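Local coordinates for putative uncharacterized protein (Trypanosoma brucei brucei, PDB 5KO4) that is a bromodomain-containing protein of unknown function whose bromodomain, the part given here, probably recognises acetylated lysine as relatives do, at residues D68-V73 and A96-F101. Sequence-based numbering, arbitrary orientation.
Sequences DMRLVV and AMEDLF
In the left-handed four-helix bundle of the bromodomain, helix 62-80 packs against the last helix, 85-104, through Met69, Arg70 and Val73 on one side and Met97, Glu98 and Phe101 on the other. The two segments run antiparallel at 161°, with their axes 11.3 Å apart at closest. At that spacing side chains bridge the distance, and Met97 buries the most area of the six. Met97 has two conformers, and its contacts here are those of the one described. Its chi1 of 69° sets CG between the backbone N and the carbonyl carbon; the chain then runs extended, and CE ends against the backbone of helix 62-80. Met97 CE lies 3.5 Å from Met69 O and 3.7 Å from Arg70 CA. It also meets Val73 CG2 tip to tip at 4.0 Å.

The Met69 and Met97 side chains run past one another antiparallel, with Met69 CB 4.0 Å from Met97 SD. The Met69 side chain also touches Leu15 and Val18 of helix 8-21 and Trp47 and Ile50 of helix 47-55. The contact thus joins the apolar core of the whole bundle. One turn on from Met97, the Phe101 ring presents its edge to Met69, with CZ 4.1 Å from Met69 CB.

Arg70 and Glu98 close the more exposed side of this packing with a salt bridge. The Arg70 chain is extended from CG to NE and crosses the Glu98 side chain at about a right angle. Guanidinium and carboxylate are nearly coplanar, 26° apart. The grip is side-on and bidentate, through the syn lone pairs of both oxygens: Arg70 NE donates to Glu98 OE2 at 2.8 Å, and Arg70 NH2 to Glu98 OE1 at 3.0 Å.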
ATOM      1  N   ASP A  68      -3.224   5.617  19.984  1.00  8.86           N
ATOM      2  CA  ASP A  68      -2.659   5.928  18.664  1.00  8.91           C
ATOM      3  C   ASP A  68      -2.081   4.679  17.985  1.00  9.55           C
ATOM      4  O   ASP A  68      -2.234   4.515  16.766  1.00  8.95           O
ATOM      5  CB  ASP A  68      -1.583   6.999  18.762  1.00  9.49           C
ATOM      6  CG  ASP A  68      -2.120   8.392  18.965  1.00 12.60           C
ATOM      7  OD1 ASP A  68      -3.366   8.571  18.915  1.00 12.47           O
ATOM      8  OD2 ASP A  68      -1.305   9.307  19.204  1.00 14.16           O
ATOM      9  N   MET A  69      -1.454   3.775  18.760  1.00  8.20           N
ATOM     10  CA  MET A  69      -0.936   2.543  18.198  1.00  7.98           C
ATOM     11  C   MET A  69      -2.053   1.680  17.646  1.00  9.27           C
ATOM     12  O   MET A  69      -1.943   1.161  16.526  1.00  9.75           O
ATOM     13  CB  MET A  69      -0.176   1.775  19.273  1.00  9.23           C
ATOM     14  CG  MET A  69       1.097   2.486  19.760  1.00  9.92           C
ATOM     15  SD  MET A  69       2.439   2.427  18.550  1.00 12.00           S
ATOM     16  CE  MET A  69       2.959   0.742  18.732  1.00 13.28           C
ATOM     17  N   ARG A  70      -3.150   1.554  18.395  1.00  8.92           N
ATOM     18  CA  ARG A  70      -4.301   0.764  17.961  1.00  9.16           C
ATOM     19  C   ARG A  70      -4.943   1.395  16.729  1.00 10.71           C
ATOM     20  O   ARG A  70      -5.469   0.696  15.867  1.00 11.14           O
ATOM     21  CB  ARG A  70      -5.327   0.645  19.101  1.00 10.50           C
ATOM     22  CG  ARG A  70      -4.890  -0.301  20.198  1.00 10.56           C
ATOM     23  CD  ARG A  70      -5.824  -0.286  21.382  1.00 12.72           C
ATOM     24  NE  ARG A  70      -5.420  -1.275  22.381  1.00 11.72           N
ATOM     25  CZ  ARG A  70      -5.920  -1.360  23.610  1.00 16.69           C
ATOM     26  NH1 ARG A  70      -6.859  -0.509  24.016  1.00 16.56           N
ATOM     27  NH2 ARG A  70      -5.480  -2.289  24.446  1.00 16.25           N
ATOM     28  N   LEU A  71      -4.908   2.717  16.637  1.00  8.43           N
ATOM     29  CA  LEU A  71      -5.502   3.423  15.501  1.00  8.30           C
ATOM     30  C   LEU A  71      -4.787   3.091  14.168  1.00  9.27           C
ATOM     31  O   LEU A  71      -5.435   2.962  13.124  1.00  9.60           O
ATOM     32  CB  LEU A  71      -5.427   4.920  15.780  1.00  8.91           C
ATOM     33  CG  LEU A  71      -5.958   5.860  14.735  1.00 11.93           C
ATOM     34  CD1 LEU A  71      -7.431   5.562  14.412  1.00 12.02           C
ATOM     35  CD2 LEU A  71      -5.772   7.289  15.190  1.00 11.67           C
ATOM     36  N   VAL A  72      -3.464   2.909  14.201  1.00  8.32           N
ATOM     37  CA  VAL A  72      -2.741   2.583  12.967  1.00  8.24           C
ATOM     38  C   VAL A  72      -3.281   1.285  12.388  1.00  9.88           C
ATOM     39  O   VAL A  72      -3.565   1.185  11.185  1.00 10.03           O
ATOM     40  CB  VAL A  72      -1.227   2.453  13.219  1.00  9.90           C
ATOM     41  CG1 VAL A  72      -0.498   2.004  11.956  1.00 10.44           C
ATOM     42  CG2 VAL A  72      -0.639   3.757  13.727  1.00  9.70           C
ATOM     43  N   VAL A  73      -3.415   0.277  13.240  1.00  9.01           N
ATOM     44  CA  VAL A  73      -3.829  -1.036  12.744  1.00  9.03           C
ATOM     45  C   VAL A  73      -5.336  -1.049  12.417  1.00 10.09           C
ATOM     46  O   VAL A  73      -5.716  -1.622  11.388  1.00  9.55           O
ATOM     47  CB  VAL A  73      -3.414  -2.206  13.681  1.00 12.34           C
ATOM     48  CG1 VAL A  73      -1.900  -2.239  13.852  1.00 12.16           C
ATOM     49  CG2 VAL A  73      -4.106  -2.144  15.040  1.00 12.26           C
ATOM     50  N   ALA A  96       1.490  -8.344  18.603  1.00  9.81           N
ATOM     51  CA  ALA A  96       2.708  -8.012  19.325  1.00 10.96           C
ATOM     52  C   ALA A  96       2.514  -6.889  20.295  1.00 12.99           C
ATOM     53  O   ALA A  96       2.900  -7.018  21.452  1.00 13.08           O
ATOM     54  CB  ALA A  96       3.815  -7.649  18.356  1.00 12.53           C
ATOM     55  N   MET A  97       1.976  -5.770  19.861  0.60 10.80           N
ATOM     56  CA  MET A  97       1.876  -4.657  20.794  0.60  9.69           C
ATOM     57  C   MET A  97       0.874  -4.982  21.946  0.60 12.40           C
ATOM     58  O   MET A  97       1.180  -4.654  23.087  0.60 10.98           O
ATOM     59  CB  MET A  97       1.525  -3.353  20.076  0.60 11.59           C
ATOM     60  CG  MET A  97       0.159  -3.309  19.516  0.60 12.20           C
ATOM     61  SD  MET A  97      -0.011  -2.039  18.235  0.60 13.80           S
ATOM     62  CE  MET A  97      -1.706  -1.872  18.236  0.60 11.05           C
ATOM     63  N   GLU A  98      -0.216  -5.737  21.689  1.00 10.39           N
ATOM     64  CA  GLU A  98      -1.133  -6.114  22.781  1.00 10.88           C
ATOM     65  C   GLU A  98      -0.442  -7.066  23.784  1.00 13.04           C
ATOM     66  O   GLU A  98      -0.616  -6.918  24.997  1.00 13.92           O
ATOM     67  CB  GLU A  98      -2.421  -6.748  22.245  1.00 12.76           C
ATOM     68  CG  GLU A  98      -3.297  -5.787  21.452  1.00 15.55           C
ATOM     69  CD  GLU A  98      -3.784  -4.554  22.188  1.00 16.93           C
ATOM     70  OE1 GLU A  98      -3.998  -4.631  23.418  1.00 17.05           O
ATOM     71  OE2 GLU A  98      -3.965  -3.507  21.524  1.00 17.36           O
ATOM     72  N   ASP A  99       0.424  -7.969  23.294  1.00 10.39           N
ATOM     73  CA  ASP A  99       1.178  -8.857  24.185  1.00 10.42           C
ATOM     74  C   ASP A  99       2.123  -8.074  25.077  1.00 14.43           C
ATOM     75  O   ASP A  99       2.440  -8.528  26.180  1.00 16.16           O
ATOM     76  CB  ASP A  99       2.025  -9.849  23.375  1.00 11.50           C
ATOM     77  CG  ASP A  99       1.270 -10.932  22.634  1.00 13.42           C
ATOM     78  OD1 ASP A  99       0.054 -11.122  22.914  1.00 12.76           O
ATOM     79  OD2 ASP A  99       1.878 -11.575  21.755  1.00 11.77           O
ATOM     80  N   LEU A 100       2.664  -6.960  24.571  1.00 10.69           N
ATOM     81  CA  LEU A 100       3.602  -6.134  25.324  1.00 11.03           C
ATOM     82  C   LEU A 100       2.884  -5.125  26.229  1.00 14.44           C
ATOM     83  O   LEU A 100       3.357  -4.918  27.336  1.00 14.81           O
ATOM     84  CB  LEU A 100       4.534  -5.404  24.368  1.00 12.06           C
ATOM     85  CG  LEU A 100       5.395  -6.310  23.493  1.00 15.73           C
ATOM     86  CD1 LEU A 100       6.210  -5.501  22.496  1.00 17.24           C
ATOM     87  CD2 LEU A 100       6.304  -7.187  24.329  1.00 18.10           C
ATOM     88  N   PHE A 101       1.723  -4.571  25.819  1.00 12.72           N
ATOM     89  CA  PHE A 101       1.017  -3.617  26.695  1.00 12.67           C
ATOM     90  C   PHE A 101       0.644  -4.264  28.014  1.00 19.42           C
ATOM     91  O   PHE A 101       0.730  -3.611  29.049  1.00 19.69           O
ATOM     92  CB  PHE A 101      -0.271  -3.090  26.068  1.00 13.62           C
ATOM     93  CG  PHE A 101      -0.197  -2.377  24.749  1.00 13.55           C
ATOM     94  CD1 PHE A 101       0.908  -1.604  24.412  1.00 12.72           C
ATOM     95  CD2 PHE A 101      -1.278  -2.372  23.893  1.00 12.79           C
ATOM     96  CE1 PHE A 101       0.957  -0.926  23.195  1.00 13.91           C
ATOM     97  CE2 PHE A 101      -1.248  -1.652  22.708  1.00 13.56           C
ATOM     98  CZ  PHE A 101      -0.129  -0.937  22.360  1.00 13.52           C
TER